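Local coordinates for protein HI1317 (Haemophilus influenzae, PDB 1JOV) that probably interconverts the alpha and beta anomers of D-glucose 6-phosphate, at residues 25-29 / 30-34; 45-48 / 49-52. All coordinates share one frame; numbering follows the deposited sequence.

Interaction 1 of 2, residues 25-29 / 30-34; sequences HLKHA and VGTAK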
loop_
_atom_site.group_PDB
_atom_site.type_symbol
_atom_site.label_atom_id
_atom_site.label_comp_id
_atom_site.label_asym_id
_atom_site.label_seq_id
_atom_site.Cartn_x
_atom_site.Cartn_y
_atom_site.Cartn_z
ATOM N N HIS A 25 10.933 -11.190 5.933
ATOM C CA HIS A 25 11.450 -10.188 6.845
ATOM C C HIS A 25 12.835 -9.689 6.371
ATOM O O HIS A 25 13.769 -10.469 6.232
ATOM C CB HIS A 25 11.674 -10.768 8.247
ATOM C CG HIS A 25 10.409 -11.189 9.000
ATOM N ND1 HIS A 25 10.319 -11.172 10.370
ATOM C CD2 HIS A 25 9.219 -11.622 8.526
ATOM C CE1 HIS A 25 9.117 -11.574 10.747
ATOM N NE2 HIS A 25 8.429 -11.858 9.639
ATOM N N LEU A 26 12.977 -8.391 6.131
ATOM C CA LEU A 26 14.231 -7.778 5.762
ATOM C C LEU A 26 14.768 -6.928 6.948
ATOM O O LEU A 26 14.015 -6.116 7.542
ATOM C CB LEU A 26 13.882 -6.816 4.667
ATOM C CG LEU A 26 15.129 -6.076 4.218
ATOM C CD1 LEU A 26 16.183 -6.987 3.591
ATOM C CD2 LEU A 26 14.734 -4.910 3.247
ATOM N N LYS A 27 16.033 -7.146 7.338
ATOM C CA LYS A 27 16.705 -6.303 8.340
ATOM C C LYS A 27 18.069 -5.925 7.804
ATOM O O LYS A 27 18.939 -6.797 7.644
ATOM C CB LYS A 27 16.872 -7.029 9.663
ATOM C CG LYS A 27 15.565 -7.140 10.364
ATOM C CD LYS A 27 15.735 -7.781 11.777
ATOM C CE LYS A 27 14.381 -7.973 12.476
ATOM N NZ LYS A 27 13.309 -8.485 11.546
ATOM N N HIS A 28 18.215 -4.650 7.489
ATOM C CA HIS A 28 19.373 -4.208 6.731
ATOM C C HIS A 28 19.772 -2.854 7.184
ATOM O O HIS A 28 19.088 -2.272 7.962
ATOM C CB HIS A 28 18.953 -4.128 5.272
ATOM C CG HIS A 28 20.047 -3.685 4.322
ATOM N ND1 HIS A 28 20.827 -4.588 3.664
ATOM C CD2 HIS A 28 20.357 -2.474 3.817
ATOM C CE1 HIS A 28 21.633 -3.952 2.821
ATOM N NE2 HIS A 28 21.355 -2.672 2.885
ATOM N N ALA A 29 20.946 -2.425 6.765
ATOM C CA ALA A 29 21.344 -1.072 7.129
ATOM C C ALA A 29 20.272 -0.070 6.787
ATOM O O ALA A 29 20.016 0.874 7.556
ATOM C CB ALA A 29 22.609 -0.716 6.422
ATOM N N VAL A 30 19.619 -0.252 5.636
ATOM C CA VAL A 30 18.612 0.696 5.211
ATOM C C VAL A 30 17.332 0.677 6.066
ATOM O O VAL A 30 16.511 1.638 6.019
ATOM C CB VAL A 30 18.287 0.473 3.753
ATOM C CG1 VAL A 30 19.566 0.599 2.862
ATOM C CG2 VAL A 30 17.737 -0.888 3.607
ATOM N N GLY A 31 17.186 -0.335 6.916
ATOM C CA GLY A 31 16.042 -0.410 7.770
ATOM C C GLY A 31 15.396 -1.792 7.759
ATOM O O GLY A 31 16.037 -2.773 7.421
ATOM N N THR A 32 14.104 -1.871 8.088
ATOM C CA THR A 32 13.469 -3.183 8.134
ATOM C C THR A 32 12.169 -3.151 7.305
ATOM O O THR A 32 11.609 -2.084 7.075
ATOM C CB THR A 32 13.061 -3.519 9.538
ATOM O OG1 THR A 32 12.116 -2.535 10.025
ATOM C CG2 THR A 32 14.268 -3.403 10.488
ATOM N N ALA A 33 11.730 -4.292 6.858
ATOM C CA ALA A 33 10.504 -4.375 6.077
ATOM C C ALA A 33 9.913 -5.763 6.215
ATOM O O ALA A 33 10.626 -6.697 6.556
ATOM C CB ALA A 33 10.780 -4.056 4.616
ATOM N N LYS A 34 8.631 -5.921 5.968
ATOM C CA LYS A 34 8.001 -7.197 5.947
ATOM C C LYS A 34 7.080 -7.183 4.755
ATOM O O LYS A 34 6.333 -6.201 4.494
ATOM C CB LYS A 34 7.201 -7.416 7.231
ATOM C CG LYS A 34 8.076 -7.555 8.514
ATOM C CD LYS A 34 7.156 -7.894 9.738
ATOM C CE LYS A 34 7.965 -8.127 11.058
ATOM N NZ LYS A 34 8.414 -6.800 11.580
#
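Strands 25-28 and 31-34 run antiparallel at 175°, with axes 4.7 Å apart at closest approach, and a type I turn from H28 to G31 joins them. L26 pairs with A33 through two backbone bonds, and L26 N to A33 O is nearly straight at 174°. H28 and G31 form the other hydrogen-bonded pair. H28 N reaches G31 O at 2.9 Å. The return bond from G31 N meets H28 O from above its carbonyl plane. G31 has a positive phi of 132°, where a CB would press on the carbonyl oxygen of V30. The side chains of H25, K27, T32 and K34 share one face. There K34 CE sits over the H25 ring, 4.0 Å from its centroid, in a CH-pi contact. The bend at the end of K34 turns NZ away from the ring. H25 NE2 bonds to H18 NE2, which fixes the ring's rotation. K27 CG meets T32 CG2 at 4.0 Å. On the other face, L26 CB touches A33 CB at 4.2 Å. At the turn, V30 packs tightly against the edge of the H28 ring at CD2. The chemistry divides the hairpin. One face is polar, with lysine ammonium groups near H25 that may disfavour its protonation. The face of L26 and A33 is mainly apolar and packs on F129; H28, at its turn end, bonds weakly through NE2 to V105 O.

Interaction 2 of 2, residues 45-48 / 49-52; sequences WKPQ and NAKQ. With TRS (2-amino-2-hydroxymethyl-propane-1,3-diol), chain C.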
loop_
_atom_site.group_PDB
_atom_site.type_symbol
_atom_site.label_atom_id
_atom_site.label_comp_id
_atom_site.label_asym_id
_atom_site.label_seq_id
_atom_site.Cartn_x
_atom_site.Cartn_y
_atom_site.Cartn_z
ATOM N N TRP A 45 7.368 -1.089 7.007
ATOM C CA TRP A 45 8.599 -0.488 6.473
ATOM C C TRP A 45 9.093 0.547 7.473
ATOM O O TRP A 45 8.405 1.525 7.727
ATOM C CB TRP A 45 8.458 0.071 5.023
ATOM C CG TRP A 45 9.676 0.823 4.627
ATOM C CD1 TRP A 45 10.967 0.365 4.570
ATOM C CD2 TRP A 45 9.719 2.204 4.229
ATOM N NE1 TRP A 45 11.803 1.365 4.121
ATOM C CE2 TRP A 45 11.074 2.529 4.015
ATOM C CE3 TRP A 45 8.768 3.214 4.117
ATOM C CZ2 TRP A 45 11.461 3.794 3.583
ATOM C CZ3 TRP A 45 9.160 4.494 3.717
ATOM C CH2 TRP A 45 10.504 4.762 3.509
ATOM N N LYS A 46 10.256 0.317 8.060
ATOM C CA LYS A 46 10.748 1.297 9.044
ATOM C C LYS A 46 12.164 1.638 8.587
ATOM O O LYS A 46 13.117 0.867 8.767
ATOM C CB LYS A 46 10.704 0.684 10.426
ATOM C CG LYS A 46 10.778 1.681 11.577
ATOM C CD LYS A 46 10.577 0.908 12.924
ATOM C CE LYS A 46 10.821 1.787 14.141
ATOM N NZ LYS A 46 10.672 1.033 15.438
ATOM N N PRO A 47 12.298 2.723 7.853
ATOM C CA PRO A 47 13.638 3.127 7.385
ATOM C C PRO A 47 14.523 3.573 8.606
ATOM O O PRO A 47 14.073 3.857 9.680
ATOM C CB PRO A 47 13.395 4.313 6.510
ATOM C CG PRO A 47 11.984 4.644 6.651
ATOM C CD PRO A 47 11.231 3.568 7.354
ATOM N N GLN A 48 15.807 3.558 8.388
ATOM C CA GLN A 48 16.778 3.766 9.493
ATOM C C GLN A 48 16.454 5.062 10.239
ATOM O O GLN A 48 16.262 6.135 9.641
ATOM C CB GLN A 48 18.180 3.760 8.924
ATOM C CG GLN A 48 19.276 3.465 9.903
ATOM C CD GLN A 48 19.092 2.155 10.587
ATOM O OE1 GLN A 48 18.833 2.169 11.779
ATOM N NE2 GLN A 48 19.205 1.000 9.849
ATOM N N ASN A 49 16.324 4.909 11.549
ATOM C CA ASN A 49 16.143 6.013 12.461
ATOM C C ASN A 49 14.719 6.497 12.606
ATOM O O ASN A 49 14.448 7.444 13.390
ATOM C CB ASN A 49 17.052 7.191 12.066
ATOM C CG ASN A 49 18.538 6.869 12.215
ATOM O OD1 ASN A 49 18.971 6.396 13.261
ATOM N ND2 ASN A 49 19.316 7.124 11.154
ATOM N N ALA A 50 13.831 5.964 11.780
ATOM C CA ALA A 50 12.432 6.325 11.870
ATOM C C ALA A 50 12.039 5.728 13.184
ATOM O O ALA A 50 12.465 4.629 13.535
ATOM C CB ALA A 50 11.582 5.762 10.740
ATOM N N LYS A 51 11.246 6.441 13.932
ATOM C CA LYS A 51 10.878 5.977 15.275
ATOM C C LYS A 51 9.655 5.089 15.235
ATOM O O LYS A 51 9.420 4.263 16.122
ATOM C CB LYS A 51 10.625 7.166 16.216
ATOM C CG LYS A 51 11.880 7.981 16.516
ATOM C CD LYS A 51 11.515 9.348 17.081
ATOM C CE LYS A 51 12.697 10.314 17.021
ATOM N NZ LYS A 51 12.348 11.648 17.573
ATOM N N GLN A 52 8.851 5.260 14.190
ATOM C CA GLN A 52 7.657 4.467 14.068
ATOM C C GLN A 52 7.651 3.828 12.678
ATOM O O GLN A 52 8.146 4.410 11.719
ATOM C CB GLN A 52 6.421 5.364 14.269
ATOM C CG GLN A 52 6.253 6.018 15.695
ATOM C CD GLN A 52 6.965 7.353 15.814
ATOM O OE1 GLN A 52 7.399 7.884 14.823
ATOM N NE2 GLN A 52 7.060 7.904 17.034
HETATM C C TRS C . 6.833 -0.364 15.655
HETATM C C1 TRS C . 5.580 0.242 15.076
HETATM C C2 TRS C . 7.923 0.683 15.494
HETATM C C3 TRS C . 7.239 -1.635 14.914
HETATM N N TRS C . 6.617 -0.668 17.080
HETATM O O1 TRS C . 5.968 1.574 14.877
HETATM O O2 TRS C . 8.058 1.484 16.652
HETATM O O3 TRS C . 8.517 -1.454 14.331
#
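A50, P47 and W45 are layered at this turn. A50 CB points back and meets P47 CD at 4.0 Å, and the other side of that proline carbon rests over the centre of the W45 ring. The turn itself is closed by A50 N, which bonds to P47 O at 3.0 Å. The long side chain of K46 lies over the carbonyls of the chain that follows it. CG is anti to the backbone N (chi1 -162°) and the rest of the chain is extended. This carries CE to 3.3 Å from A50 O and 3.5 Å from K51 O. A Tris molecule, probably from the crystallisation liquor, lies beyond. Its O2 donates a hydrogen bond to K51 O at 3.1 Å. The bond from K46 NZ to Tris O3 is weak, and the place of NZ is less sure. Q48 and N49 lie at the exposed corners, their amide planes 78° apart. Q48 NE2 faces A29 O, too close in the model for the bond to be certain. N49 has a positive phi of 84°, as expected at the third position of a type II beta turn, the motif that ends strand 41-47 here.

In the fold
Interaction 1 comes first along the chain and interaction 2 follows it. Their centres are 10 Å apart, and each lies about 17 Å from the centre of the chain. Both belong to one five-stranded antiparallel sheet, in which strands 31-36 and 41-47 are neighbours. Residues 25-34 form the hairpin between strands 21-28 and 31-36. Residues 45-52 take the chain out of the outermost strand of that sheet, 41-47, into the long loop before strand 75-76. The two touch directly, through backbone bonds of T32 with K46 and of V30 with Q48. Two adjacent turns are thus joined at one end of the sheet, away from the predicted active-site residues H150 and E248.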